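PDB 4RGY: esterase from uncultured bacterium FLS12, which probably hydrolyses ester bonds as a low-temperature-active alkaline esterase of the alpha/beta-hydrolase superfamily. Local coordinates for residues Met20-Pro25 with Ala75-Ala80; Thr57-Arg62 with His245-Trp250; Glu66-Glu71 with Gln253-Leu258; Thr120-Leu125 with Ala144-Leu149. All blocks are in the same frame, centred on the assembly; numbering follows the deposited sequence.

Interaction 1. Residues Met20-Pro25 with Ala75-Ala80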
loop_
_atom_site.group_PDB
_atom_site.type_symbol
_atom_site.label_atom_id
_atom_site.label_comp_id
_atom_site.label_asym_id
_atom_site.label_seq_id
_atom_site.Cartn_x
_atom_site.Cartn_y
_atom_site.Cartn_z
ATOM N N MET A 20 -4.423 -4.387 8.299
ATOM C CA MET A 20 -5.137 -5.558 7.797
ATOM C C MET A 20 -5.448 -5.359 6.321
ATOM O O MET A 20 -5.431 -4.231 5.807
ATOM C CB MET A 20 -6.435 -5.794 8.570
ATOM C CG MET A 20 -7.476 -4.707 8.383
ATOM S SD MET A 20 -8.963 -5.137 9.300
ATOM C CE MET A 20 -9.801 -3.555 9.326
ATOM N N THR A 21 -5.726 -6.463 5.627
ATOM C CA THR A 21 -6.163 -6.411 4.240
ATOM C C THR A 21 -7.614 -6.846 4.199
ATOM O O THR A 21 -7.971 -7.846 4.818
ATOM C CB THR A 21 -5.346 -7.387 3.386
ATOM O OG1 THR A 21 -3.952 -7.074 3.522
ATOM C CG2 THR A 21 -5.753 -7.312 1.928
ATOM N N VAL A 22 -8.447 -6.093 3.493
ATOM C CA VAL A 22 -9.862 -6.424 3.372
ATOM C C VAL A 22 -10.251 -6.448 1.903
ATOM O O VAL A 22 -9.872 -5.563 1.133
ATOM C CB VAL A 22 -10.740 -5.402 4.138
ATOM C CG1 VAL A 22 -12.215 -5.601 3.835
ATOM C CG2 VAL A 22 -10.483 -5.500 5.643
ATOM N N ILE A 23 -11.006 -7.468 1.499
ATOM C CA ILE A 23 -11.616 -7.420 0.177
ATOM C C ILE A 23 -13.133 -7.413 0.304
ATOM O O ILE A 23 -13.704 -8.169 1.095
ATOM C CB ILE A 23 -11.122 -8.530 -0.760
ATOM C CG1 ILE A 23 -11.148 -9.882 -0.082
ATOM C CG2 ILE A 23 -9.703 -8.237 -1.229
ATOM C CD1 ILE A 23 -10.669 -11.010 -0.994
ATOM N N LEU A 24 -13.759 -6.511 -0.451
ATOM C CA LEU A 24 -15.198 -6.273 -0.390
ATOM C C LEU A 24 -15.778 -6.452 -1.771
ATOM O O LEU A 24 -15.192 -5.994 -2.750
ATOM C CB LEU A 24 -15.482 -4.818 -0.018
ATOM C CG LEU A 24 -15.662 -4.266 1.380
ATOM C CD1 LEU A 24 -16.207 -2.834 1.263
ATOM C CD2 LEU A 24 -16.595 -5.144 2.208
ATOM N N PRO A 25 -16.956 -7.078 -1.863
ATOM C CA PRO A 25 -17.659 -7.045 -3.143
ATOM C C PRO A 25 -18.068 -5.615 -3.480
ATOM O O PRO A 25 -18.451 -4.866 -2.582
ATOM C CB PRO A 25 -18.906 -7.899 -2.878
ATOM C CG PRO A 25 -18.555 -8.743 -1.664
ATOM C CD PRO A 25 -17.669 -7.868 -0.842
ATOM N N ALA A 75 -17.291 -10.937 1.832
ATOM C CA ALA A 75 -16.152 -10.099 2.193
ATOM C C ALA A 75 -15.106 -10.959 2.902
ATOM O O ALA A 75 -15.440 -11.964 3.537
ATOM C CB ALA A 75 -16.595 -8.957 3.077
ATOM N N VAL A 76 -13.834 -10.581 2.784
ATOM C CA VAL A 76 -12.781 -11.301 3.482
ATOM C C VAL A 76 -11.915 -10.313 4.264
ATOM O O VAL A 76 -11.473 -9.293 3.727
ATOM C CB VAL A 76 -11.895 -12.101 2.507
ATOM C CG1 VAL A 76 -10.909 -12.960 3.279
ATOM C CG2 VAL A 76 -12.746 -13.002 1.614
ATOM N N VAL A 77 -11.678 -10.627 5.534
ATOM C CA VAL A 77 -10.872 -9.778 6.408
ATOM C C VAL A 77 -9.642 -10.559 6.837
ATOM O O VAL A 77 -9.767 -11.621 7.443
ATOM C CB VAL A 77 -11.670 -9.329 7.658
ATOM C CG1 VAL A 77 -10.775 -8.565 8.641
ATOM C CG2 VAL A 77 -12.866 -8.461 7.246
ATOM N N MET A 78 -8.463 -10.023 6.531
ATOM C CA MET A 78 -7.190 -10.690 6.763
ATOM C C MET A 78 -6.326 -9.817 7.668
ATOM O O MET A 78 -5.666 -8.884 7.211
ATOM C CB MET A 78 -6.493 -10.945 5.422
ATOM C CG MET A 78 -7.175 -12.042 4.606
ATOM S SD MET A 78 -6.940 -11.921 2.822
ATOM C CE MET A 78 -7.972 -10.503 2.414
ATOM N N PRO A 79 -6.324 -10.125 8.965
ATOM C CA PRO A 79 -5.580 -9.295 9.915
ATOM C C PRO A 79 -4.213 -9.872 10.254
ATOM O O PRO A 79 -3.866 -10.931 9.728
ATOM C CB PRO A 79 -6.448 -9.371 11.143
ATOM C CG PRO A 79 -7.014 -10.772 11.113
ATOM C CD PRO A 79 -7.182 -11.113 9.646
ATOM N N ALA A 80 -3.455 -9.159 11.084
ATOM C CA ALA A 80 -2.116 -9.571 11.503
ATOM C C ALA A 80 -2.073 -9.774 13.007
ATOM O O ALA A 80 -2.591 -8.943 13.765
ATOM C CB ALA A 80 -1.101 -8.520 11.091
#

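Interaction 2. Residues Thr57-Arg62 with His245-Trp250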
loop_
_atom_site.group_PDB
_atom_site.type_symbol
_atom_site.label_atom_id
_atom_site.label_comp_id
_atom_site.label_asym_id
_atom_site.label_seq_id
_atom_site.Cartn_x
_atom_site.Cartn_y
_atom_site.Cartn_z
ATOM N N THR A 57 -0.717 -9.872 4.726
ATOM C CA THR A 57 -0.592 -9.789 3.266
ATOM C C THR A 57 -0.435 -11.149 2.578
ATOM O O THR A 57 -0.534 -11.244 1.354
ATOM C CB THR A 57 0.625 -8.932 2.820
ATOM O OG1 THR A 57 1.838 -9.654 3.055
ATOM C CG2 THR A 57 0.669 -7.573 3.531
ATOM N N ILE A 58 -0.137 -12.183 3.353
ATOM C CA ILE A 58 0.268 -13.451 2.753
ATOM C C ILE A 58 -0.833 -14.158 1.969
ATOM O O ILE A 58 -0.565 -14.719 0.898
ATOM C CB ILE A 58 0.887 -14.399 3.813
ATOM C CG1 ILE A 58 1.622 -15.558 3.144
ATOM C CG2 ILE A 58 -0.162 -14.927 4.793
ATOM C CD1 ILE A 58 3.015 -15.190 2.704
ATOM N N TRP A 59 -2.068 -14.135 2.467
ATOM C CA TRP A 59 -3.149 -14.796 1.744
ATOM C C TRP A 59 -3.339 -14.174 0.357
ATOM O O TRP A 59 -3.498 -14.888 -0.632
ATOM C CB TRP A 59 -4.462 -14.764 2.534
ATOM C CG TRP A 59 -4.621 -15.914 3.497
ATOM C CD1 TRP A 59 -4.408 -15.902 4.839
ATOM C CD2 TRP A 59 -5.032 -17.249 3.169
ATOM N NE1 TRP A 59 -4.656 -17.148 5.374
ATOM C CE2 TRP A 59 -5.036 -17.994 4.365
ATOM C CE3 TRP A 59 -5.388 -17.890 1.975
ATOM C CZ2 TRP A 59 -5.392 -19.340 4.409
ATOM C CZ3 TRP A 59 -5.744 -19.237 2.016
ATOM C CH2 TRP A 59 -5.738 -19.947 3.228
ATOM N N LEU A 60 -3.285 -12.852 0.275
ATOM C CA LEU A 60 -3.472 -12.171 -1.003
ATOM C C LEU A 60 -2.331 -12.496 -1.964
ATOM O O LEU A 60 -2.558 -12.697 -3.174
ATOM C CB LEU A 60 -3.554 -10.660 -0.782
ATOM C CG LEU A 60 -3.971 -9.852 -2.013
ATOM C CD1 LEU A 60 -5.462 -9.987 -2.270
ATOM C CD2 LEU A 60 -3.584 -8.389 -1.858
ATOM N N ARG A 61 -1.112 -12.538 -1.430
ATOM C CA ARG A 61 0.073 -12.720 -2.250
ATOM C C ARG A 61 0.233 -14.137 -2.776
ATOM O O ARG A 61 0.518 -14.320 -3.953
ATOM C CB ARG A 61 1.326 -12.284 -1.498
ATOM C CG ARG A 61 1.356 -10.794 -1.185
ATOM C CD ARG A 61 2.301 -10.465 -0.041
ATOM N NE ARG A 61 3.703 -10.701 -0.377
ATOM C CZ ARG A 61 4.716 -10.436 0.443
ATOM N NH1 ARG A 61 4.480 -9.922 1.652
ATOM N NH2 ARG A 61 5.964 -10.687 0.065
ATOM N N ARG A 62 0.039 -15.134 -1.919
ATOM C CA ARG A 62 0.395 -16.512 -2.265
ATOM C C ARG A 62 -0.765 -17.378 -2.725
ATOM O O ARG A 62 -0.578 -18.563 -3.014
ATOM C CB ARG A 62 1.084 -17.175 -1.079
ATOM C CG ARG A 62 2.237 -16.366 -0.557
ATOM C CD ARG A 62 3.274 -16.156 -1.630
ATOM N NE ARG A 62 4.272 -15.193 -1.186
ATOM C CZ ARG A 62 5.254 -15.489 -0.347
ATOM N NH1 ARG A 62 5.364 -16.724 0.122
ATOM N NH2 ARG A 62 6.124 -14.554 0.024
ATOM N N HIS A 245 3.593 -28.234 4.228
ATOM C CA HIS A 245 3.213 -26.958 4.834
ATOM C C HIS A 245 3.611 -25.831 3.896
ATOM O O HIS A 245 4.603 -25.133 4.124
ATOM C CB HIS A 245 3.916 -26.789 6.184
ATOM C CG HIS A 245 3.175 -25.921 7.158
ATOM N ND1 HIS A 245 2.019 -26.332 7.782
ATOM C CD2 HIS A 245 3.436 -24.676 7.628
ATOM C CE1 HIS A 245 1.594 -25.380 8.594
ATOM N NE2 HIS A 245 2.436 -24.363 8.520
ATOM N N GLU A 246 2.836 -25.658 2.839
ATOM C CA GLU A 246 3.170 -24.683 1.820
ATOM C C GLU A 246 1.926 -24.199 1.103
ATOM O O GLU A 246 0.871 -24.846 1.133
ATOM C CB GLU A 246 4.204 -25.253 0.840
ATOM C CG GLU A 246 3.742 -26.471 0.068
ATOM C CD GLU A 246 3.000 -26.105 -1.202
ATOM O OE1 GLU A 246 2.053 -26.832 -1.575
ATOM O OE2 GLU A 246 3.375 -25.103 -1.843
ATOM N N TRP A 247 2.070 -23.071 0.417
ATOM C CA TRP A 247 0.935 -22.320 -0.094
ATOM C C TRP A 247 0.223 -22.897 -1.316
ATOM O O TRP A 247 -0.941 -22.571 -1.547
ATOM C CB TRP A 247 1.327 -20.853 -0.307
ATOM C CG TRP A 247 1.380 -20.122 0.982
ATOM C CD1 TRP A 247 2.486 -19.858 1.741
ATOM C CD2 TRP A 247 0.265 -19.582 1.689
ATOM N NE1 TRP A 247 2.118 -19.172 2.881
ATOM C CE2 TRP A 247 0.757 -18.999 2.870
ATOM C CE3 TRP A 247 -1.108 -19.527 1.434
ATOM C CZ2 TRP A 247 -0.076 -18.382 3.798
ATOM C CZ3 TRP A 247 -1.932 -18.909 2.353
ATOM C CH2 TRP A 247 -1.414 -18.336 3.516
ATOM N N GLY A 248 0.908 -23.730 -2.100
ATOM C CA GLY A 248 0.236 -24.457 -3.167
ATOM C C GLY A 248 -0.926 -25.273 -2.619
ATOM O O GLY A 248 -2.036 -25.240 -3.149
ATOM N N TYR A 249 -0.673 -25.987 -1.530
ATOM C CA TYR A 249 -1.712 -26.790 -0.897
ATOM C C TYR A 249 -2.861 -25.913 -0.371
ATOM O O TYR A 249 -4.025 -26.225 -0.591
ATOM C CB TYR A 249 -1.093 -27.662 0.208
ATOM C CG TYR A 249 -2.086 -28.466 1.006
ATOM C CD1 TYR A 249 -2.638 -29.638 0.492
ATOM C CD2 TYR A 249 -2.475 -28.054 2.275
ATOM C CE1 TYR A 249 -3.554 -30.372 1.228
ATOM C CE2 TYR A 249 -3.390 -28.780 3.014
ATOM C CZ TYR A 249 -3.922 -29.933 2.476
ATOM O OH TYR A 249 -4.836 -30.647 3.199
ATOM N N TRP A 250 -2.548 -24.802 0.288
ATOM C CA TRP A 250 -3.611 -23.945 0.830
ATOM C C TRP A 250 -4.407 -23.224 -0.254
ATOM O O TRP A 250 -5.604 -22.989 -0.092
ATOM C CB TRP A 250 -3.046 -22.960 1.857
ATOM C CG TRP A 250 -2.416 -23.733 2.976
ATOM C CD1 TRP A 250 -2.928 -24.839 3.583
ATOM C CD2 TRP A 250 -1.120 -23.521 3.551
ATOM N NE1 TRP A 250 -2.050 -25.310 4.526
ATOM C CE2 TRP A 250 -0.931 -24.517 4.531
ATOM C CE3 TRP A 250 -0.112 -22.570 3.350
ATOM C CZ2 TRP A 250 0.230 -24.602 5.292
ATOM C CZ3 TRP A 250 1.040 -22.657 4.102
ATOM C CH2 TRP A 250 1.205 -23.666 5.071
#

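Interaction 3. Residues Glu66-Glu71 with Gln253-Leu258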
loop_
_atom_site.group_PDB
_atom_site.type_symbol
_atom_site.label_atom_id
_atom_site.label_comp_id
_atom_site.label_asym_id
_atom_site.label_seq_id
_atom_site.Cartn_x
_atom_site.Cartn_y
_atom_site.Cartn_z
ATOM N N GLU A 66 -8.780 -13.524 -3.689
ATOM C CA GLU A 66 -9.691 -12.486 -4.172
ATOM C C GLU A 66 -10.531 -12.981 -5.355
ATOM O O GLU A 66 -11.728 -12.707 -5.430
ATOM C CB GLU A 66 -8.943 -11.212 -4.563
ATOM C CG GLU A 66 -9.884 -10.100 -5.009
ATOM C CD GLU A 66 -9.158 -8.865 -5.481
ATOM O OE1 GLU A 66 -8.074 -8.582 -4.945
ATOM O OE2 GLU A 66 -9.682 -8.179 -6.384
ATOM N N ARG A 67 -9.898 -13.711 -6.268
ATOM C CA ARG A 67 -10.613 -14.310 -7.387
ATOM C C ARG A 67 -11.579 -15.401 -6.926
ATOM O O ARG A 67 -12.712 -15.478 -7.398
ATOM C CB ARG A 67 -9.614 -14.844 -8.414
ATOM C CG ARG A 67 -10.244 -15.685 -9.510
ATOM C CD ARG A 67 -9.311 -15.814 -10.715
ATOM N NE ARG A 67 -8.008 -16.371 -10.357
ATOM C CZ ARG A 67 -7.761 -17.667 -10.244
ATOM N NH1 ARG A 67 -8.735 -18.545 -10.452
ATOM N NH2 ARG A 67 -6.551 -18.099 -9.927
ATOM N N TYR A 68 -11.154 -16.215 -5.969
ATOM C CA TYR A 68 -11.988 -17.328 -5.535
ATOM C C TYR A 68 -13.314 -16.876 -4.923
ATOM O O TYR A 68 -14.320 -17.585 -5.021
ATOM C CB TYR A 68 -11.228 -18.221 -4.552
ATOM C CG TYR A 68 -9.978 -18.860 -5.121
ATOM C CD1 TYR A 68 -9.901 -19.221 -6.461
ATOM C CD2 TYR A 68 -8.879 -19.117 -4.311
ATOM C CE1 TYR A 68 -8.761 -19.813 -6.975
ATOM C CE2 TYR A 68 -7.736 -19.707 -4.816
ATOM C CZ TYR A 68 -7.683 -20.051 -6.148
ATOM O OH TYR A 68 -6.551 -20.635 -6.676
ATOM N N VAL A 69 -13.331 -15.709 -4.290
ATOM C CA VAL A 69 -14.557 -15.244 -3.641
ATOM C C VAL A 69 -15.388 -14.313 -4.523
ATOM O O VAL A 69 -16.480 -13.907 -4.137
ATOM C CB VAL A 69 -14.262 -14.515 -2.318
ATOM C CG1 VAL A 69 -13.531 -15.443 -1.360
ATOM C CG2 VAL A 69 -13.449 -13.228 -2.547
ATOM N N ALA A 70 -14.878 -13.991 -5.704
ATOM C CA ALA A 70 -15.423 -12.893 -6.511
ATOM C C ALA A 70 -16.922 -12.984 -6.829
ATOM O O ALA A 70 -17.576 -11.958 -7.013
ATOM C CB ALA A 70 -14.614 -12.720 -7.796
ATOM N N GLU A 71 -17.464 -14.195 -6.894
ATOM C CA GLU A 71 -18.879 -14.352 -7.239
ATOM C C GLU A 71 -19.752 -14.756 -6.055
ATOM O O GLU A 71 -20.928 -15.088 -6.224
ATOM C CB GLU A 71 -19.051 -15.359 -8.381
ATOM C CG GLU A 71 -18.302 -14.992 -9.649
ATOM C CD GLU A 71 -18.633 -13.596 -10.135
ATOM O OE1 GLU A 71 -19.802 -13.171 -9.997
ATOM O OE2 GLU A 71 -17.718 -12.918 -10.652
ATOM N N GLN A 253 -6.779 -25.930 -1.253
ATOM C CA GLN A 253 -7.726 -26.273 -0.202
ATOM C C GLN A 253 -8.692 -25.150 0.162
ATOM O O GLN A 253 -9.836 -25.421 0.545
ATOM C CB GLN A 253 -6.991 -26.755 1.047
ATOM C CG GLN A 253 -6.308 -28.091 0.861
ATOM C CD GLN A 253 -7.278 -29.160 0.435
ATOM O OE1 GLN A 253 -7.189 -29.685 -0.673
ATOM N NE2 GLN A 253 -8.226 -29.487 1.308
ATOM N N ILE A 254 -8.262 -23.894 0.055
ATOM C CA ILE A 254 -9.158 -22.800 0.434
ATOM C C ILE A 254 -10.384 -22.738 -0.487
ATOM O O ILE A 254 -11.469 -22.331 -0.064
ATOM C CB ILE A 254 -8.432 -21.433 0.534
ATOM C CG1 ILE A 254 -9.255 -20.437 1.359
ATOM C CG2 ILE A 254 -8.131 -20.860 -0.844
ATOM C CD1 ILE A 254 -9.493 -20.867 2.805
ATOM N N GLN A 255 -10.223 -23.187 -1.733
ATOM C CA GLN A 255 -11.361 -23.285 -2.655
ATOM C C GLN A 255 -12.404 -24.290 -2.155
ATOM O O GLN A 255 -13.607 -24.051 -2.263
ATOM C CB GLN A 255 -10.884 -23.663 -4.055
ATOM C CG GLN A 255 -10.011 -22.589 -4.692
ATOM C CD GLN A 255 -9.379 -23.073 -5.967
ATOM O OE1 GLN A 255 -10.061 -23.232 -6.983
ATOM N NE2 GLN A 255 -8.077 -23.328 -5.927
ATOM N N ARG A 256 -11.937 -25.396 -1.580
ATOM C CA ARG A 256 -12.841 -26.402 -1.032
ATOM C C ARG A 256 -13.523 -25.865 0.219
ATOM O O ARG A 256 -14.718 -26.065 0.423
ATOM C CB ARG A 256 -12.082 -27.690 -0.734
ATOM C CG ARG A 256 -11.398 -28.278 -1.967
ATOM C CD ARG A 256 -10.764 -29.623 -1.657
ATOM N NE ARG A 256 -11.756 -30.586 -1.191
ATOM C CZ ARG A 256 -12.512 -31.334 -1.990
ATOM N NH1 ARG A 256 -12.401 -31.228 -3.312
ATOM N NH2 ARG A 256 -13.389 -32.182 -1.472
ATOM N N VAL A 257 -12.774 -25.151 1.052
ATOM C CA VAL A 257 -13.369 -24.538 2.229
ATOM C C VAL A 257 -14.452 -23.535 1.833
ATOM O O VAL A 257 -15.526 -23.508 2.434
ATOM C CB VAL A 257 -12.310 -23.858 3.110
ATOM C CG1 VAL A 257 -12.969 -22.978 4.168
ATOM C CG2 VAL A 257 -11.418 -24.915 3.765
ATOM N N LEU A 258 -14.175 -22.713 0.820
ATOM C CA LEU A 258 -15.155 -21.735 0.361
ATOM C C LEU A 258 -16.459 -22.398 -0.100
ATOM O O LEU A 258 -17.541 -21.920 0.220
ATOM C CB LEU A 258 -14.568 -20.852 -0.744
ATOM C CG LEU A 258 -13.492 -19.849 -0.303
ATOM C CD1 LEU A 258 -12.846 -19.229 -1.522
ATOM C CD2 LEU A 258 -14.067 -18.767 0.603
#

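Interaction 4. Residues Thr120-Leu125 with Ala144-Leu149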
loop_
_atom_site.group_PDB
_atom_site.type_symbol
_atom_site.label_atom_id
_atom_site.label_comp_id
_atom_site.label_asym_id
_atom_site.label_seq_id
_atom_site.Cartn_x
_atom_site.Cartn_y
_atom_site.Cartn_z
ATOM N N THR A 120 -21.187 -15.159 9.452
ATOM C CA THR A 120 -19.827 -14.957 9.960
ATOM C C THR A 120 -19.040 -16.266 9.963
ATOM O O THR A 120 -19.484 -17.258 10.544
ATOM C CB THR A 120 -19.842 -14.359 11.378
ATOM O OG1 THR A 120 -20.580 -13.127 11.371
ATOM C CG2 THR A 120 -18.431 -14.097 11.870
ATOM N N PHE A 121 -17.869 -16.265 9.321
ATOM C CA PHE A 121 -17.071 -17.482 9.190
ATOM C C PHE A 121 -15.611 -17.187 9.507
ATOM O O PHE A 121 -15.166 -16.044 9.395
ATOM C CB PHE A 121 -17.175 -18.065 7.776
ATOM C CG PHE A 121 -18.514 -17.863 7.129
ATOM C CD1 PHE A 121 -19.580 -18.687 7.443
ATOM C CD2 PHE A 121 -18.706 -16.849 6.202
ATOM C CE1 PHE A 121 -20.819 -18.499 6.849
ATOM C CE2 PHE A 121 -19.938 -16.656 5.608
ATOM C CZ PHE A 121 -20.998 -17.484 5.927
ATOM N N VAL A 122 -14.868 -18.210 9.918
ATOM C CA VAL A 122 -13.437 -18.039 10.161
ATOM C C VAL A 122 -12.665 -19.246 9.642
ATOM O O VAL A 122 -13.142 -20.385 9.730
ATOM C CB VAL A 122 -13.135 -17.759 11.656
ATOM C CG1 VAL A 122 -13.539 -18.945 12.542
ATOM C CG2 VAL A 122 -11.668 -17.408 11.859
ATOM N N ALA A 123 -11.485 -18.999 9.078
ATOM C CA ALA A 123 -10.614 -20.056 8.562
ATOM C C ALA A 123 -9.167 -19.608 8.672
ATOM O O ALA A 123 -8.884 -18.403 8.664
ATOM C CB ALA A 123 -10.955 -20.399 7.123
ATOM N N GLY A 124 -8.239 -20.552 8.761
ATOM C CA GLY A 124 -6.840 -20.173 8.817
ATOM C C GLY A 124 -5.945 -21.362 8.573
ATOM O O GLY A 124 -6.376 -22.509 8.727
ATOM N N LEU A 125 -4.696 -21.086 8.194
ATOM C CA LEU A 125 -3.687 -22.128 8.058
ATOM C C LEU A 125 -2.725 -22.096 9.245
ATOM O O LEU A 125 -2.540 -21.042 9.867
ATOM C CB LEU A 125 -2.955 -22.043 6.708
ATOM C CG LEU A 125 -1.887 -20.973 6.401
ATOM C CD1 LEU A 125 -2.341 -19.559 6.749
ATOM C CD2 LEU A 125 -0.525 -21.291 7.038
ATOM N N ALA A 144 -20.744 -19.165 12.242
ATOM C CA ALA A 144 -21.520 -20.221 11.608
ATOM C C ALA A 144 -20.615 -21.374 11.188
ATOM O O ALA A 144 -21.084 -22.499 10.996
ATOM C CB ALA A 144 -22.253 -19.667 10.406
ATOM N N ALA A 145 -19.324 -21.088 11.024
ATOM C CA ALA A 145 -18.377 -22.083 10.526
ATOM C C ALA A 145 -16.952 -21.681 10.875
ATOM O O ALA A 145 -16.633 -20.487 10.913
ATOM C CB ALA A 145 -18.517 -22.251 9.026
ATOM N N ALA A 146 -16.117 -22.679 11.142
ATOM C CA ALA A 146 -14.703 -22.494 11.466
ATOM C C ALA A 146 -13.914 -23.599 10.773
ATOM O O ALA A 146 -14.291 -24.776 10.838
ATOM C CB ALA A 146 -14.474 -22.532 12.981
ATOM N N ALA A 147 -12.813 -23.234 10.122
ATOM C CA ALA A 147 -12.048 -24.172 9.307
ATOM C C ALA A 147 -10.558 -24.067 9.573
ATOM O O ALA A 147 -9.997 -22.953 9.613
ATOM C CB ALA A 147 -12.317 -23.919 7.833
ATOM N N SER A 148 -9.915 -25.218 9.753
ATOM C CA SER A 148 -8.471 -25.273 9.929
ATOM C C SER A 148 -7.776 -25.968 8.768
ATOM O O SER A 148 -8.150 -27.082 8.382
ATOM C CB SER A 148 -8.125 -25.991 11.232
ATOM O OG SER A 148 -6.731 -26.271 11.318
ATOM N N LEU A 149 -6.758 -25.309 8.214
ATOM C CA LEU A 149 -5.955 -25.875 7.130
ATOM C C LEU A 149 -4.546 -26.119 7.642
ATOM O O LEU A 149 -3.857 -25.172 8.029
ATOM C CB LEU A 149 -5.917 -24.932 5.921
ATOM C CG LEU A 149 -7.241 -24.626 5.217
ATOM C CD1 LEU A 149 -8.011 -23.542 5.967
ATOM C CD2 LEU A 149 -6.990 -24.175 3.785
#

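Interaction 1. Residues Met20-Pro25 with Ala75-Ala80
Ile23 carries CG1 between its backbone N and carbonyl carbon (chi1 48°), which lays that branch against Val76, while the bend of Met78 at its last torsion (chi3 -72°) brings its methyl group back over the neighbouring strand. Ile23 CG1 meets Val76 CB at 3.5 Å, tighter than usual for two carbons, with the two side chains side by side and pointing the same way. Met78 CE lies 3.9 Å from Thr21 CG2 and also reaches Ile23 CG1. Thr21 OG1 instead bonds to Gln6 OE1 and the carbonyl of His56. On the other face Val22 and Val77 stand side by side, CG2 to CG2 at 4.1 Å, and Met20 SD touches Val77 CG1, the two side chains crossing obliquely; Leu103 and Phe110 of helix 95-110 pack against this layer. The strand axes run antiparallel at 172°, and the backbones are joined by four bonds in two reciprocal pairs. Thr21 and Met78 exchange N-H and C=O, with Met78 N to Thr21 O at 2.8 Å, and Ile23 and Val76 do the same. Alternating hydrogen-bonded and non-hydrogen-bonded pairs mark a regular antiparallel ladder, here joining the N-terminal hairpin to the parallel strands of the alpha/beta-hydrolase sheet.

Interaction 2. Residues Thr57-Arg62 with His245-Trp250
Trp247 drives the edge of its six-membered ring into the face of Trp59. The centroids of the two six-membered rings are 4.8 Å apart and the planes stand at 88°, a T-shaped pair, with Trp247 CZ3 over the centre of the Trp59 ring. Arg62 covers one face of the same indole: CB sits 3.9 Å from the centroid of the five-membered ring, a CH-pi contact. CE3 of Trp250 lies over the opposite face, so the Trp247 ring is sandwiched. Ile58 meets the benzo side obliquely, CG1 to Trp247 CZ2 at 3.4 Å; CG1, anti to the backbone N (chi1 -166°), makes this contact, and CG2 also touches CZ2. An alanine in place of Trp247 would probably leave the Trp59 face without its edge partner and open a gap between Arg62 and Trp250. The contact sets the short helix 58-62 against the first turn of the C-terminal helix 247-260, beside the probable catalytic His245 of an alpha/beta-hydrolase Ser-His-Asp triad, whose ND1 bonds to Asp216. Glu246 is the N-cap of that helix: OE2 accepts from Gly248 N at 2.8 Å and OE1 from Tyr249 N, both from above the carboxylate plane. Trp59 NE1 is spent on the carbonyl of Leu49, and Trp250 NE1 on Ser150 OG. The guanidinium of Arg62, with Ile58 CD1 over one face, forms a salt bridge to Glu66 of a neighbouring subunit.

Interaction 3. Residues Glu66-Glu71 with Gln253-Leu258
Tyr68 and Gln255 stack flat on one another, the phenol ring and the side-chain amide only 11° apart. Gln255 sets CG anti to its carbonyl carbon; chi2 171° carries CD out over the ring, and chi3 72° turns the amide nearly parallel to it. CG stands over the ring centre, 3.5 Å from the centroid and almost on its normal, a CH-pi contact. Farther out CD lies over CE1 and CZ, and NE2 passes 3.3 Å from Tyr68 CZ. NE2 also comes near the hydroxyl, but at an angle too poor for a bond; its partner is the carbonyl of Asp251, one turn earlier, which helps hold the amide parallel to the ring. Tyr68 OH has a weak hydrogen bond to Asp251 OD2. At the other end of the tyrosine, CB meets Leu258 CD1 at 3.6 Å, while Ile254 CG2 approaches CD2 obliquely at 4.0 Å. Val69 adds CG1, which touches both methyl groups of Leu258. An alanine in place of Tyr68 would probably open a gap beside Ile254 and leave the Gln255 amide without the ring it lies on. The contact sets Tyr68 of helix 65-68 and the following Val69 against the second half of helix 247-260. Met72 and Leu74 complete the surroundings of Leu258, Met2 of strand 2-11 backs Val69, and Val257 and Gln253 of the longer helix rest on strands 145-149 and 207-213.

Interaction 4. Residues Thr120-Leu125 with Ala144-Leu149
Val122 and Ala146 meet on one face of the sheet, CG1 to CB at 3.7 Å. On the other face Ala123 and Ala147 touch CB to CB at 3.8 Å, and Phe121 turns the edge of its ring to the methyl of Ala145. Val122 CG1 sits between its backbone N and carbonyl carbon (chi1 63°), the branch that reaches Ala146. Leu149 lays CD1 3.4 Å from Gly124 O, against the backbone of the neighbouring strand. The strands run parallel, 8° apart, and their peptide groups bond alternately: Val122 and Gly124 donate to Ala145 O and Ala147 O, while Ala147 N and Leu149 N reach Val122 O and Gly124 O. Ala144 N to Thr120 O, at 2.8 Å, starts the ladder before the second strand begins. Short CA-H...O contacts, such as Leu125 CA to Leu149 O at 3.0 Å, fill in between. Gly124, near the end of strand 120-125, is probably the first glycine of the GxSxG nucleophile elbow. Helix 127-138 links the two strands as a beta-alpha-beta crossover. Strand 45-49 lies next to 120-125 and strand 207-213 next to 145-149, while Trp247, Trp250, Val257 and Trp260 of helix 247-260 cover the face that carries Leu125, Ala145 and Ala147.

Overall arrangement
Interactions 1 and 4 belong to one mixed sheet, separated by strand 45-49; their centres lie about 14 Å apart and they do not touch. Interactions 2 and 3, about 13 Å apart between centres, share helix 247-260 and use the successive short helices 58-62 and 65-68. Both touch interaction 1, through Met78 with Trp59 and Ile23 with Glu66 and Val69. Both also touch interaction 4, where Leu125 meets Trp59, Trp247 and Trp250, and Leu149 meets Gln253. Along the chain the segments of 1, 2 and 3 alternate; interaction 1 closes before 4 opens, and 4 is nested within the loops closed by 2 and 3. The C-terminal helix thus ties early helices to the central strands beside the probable catalytic site.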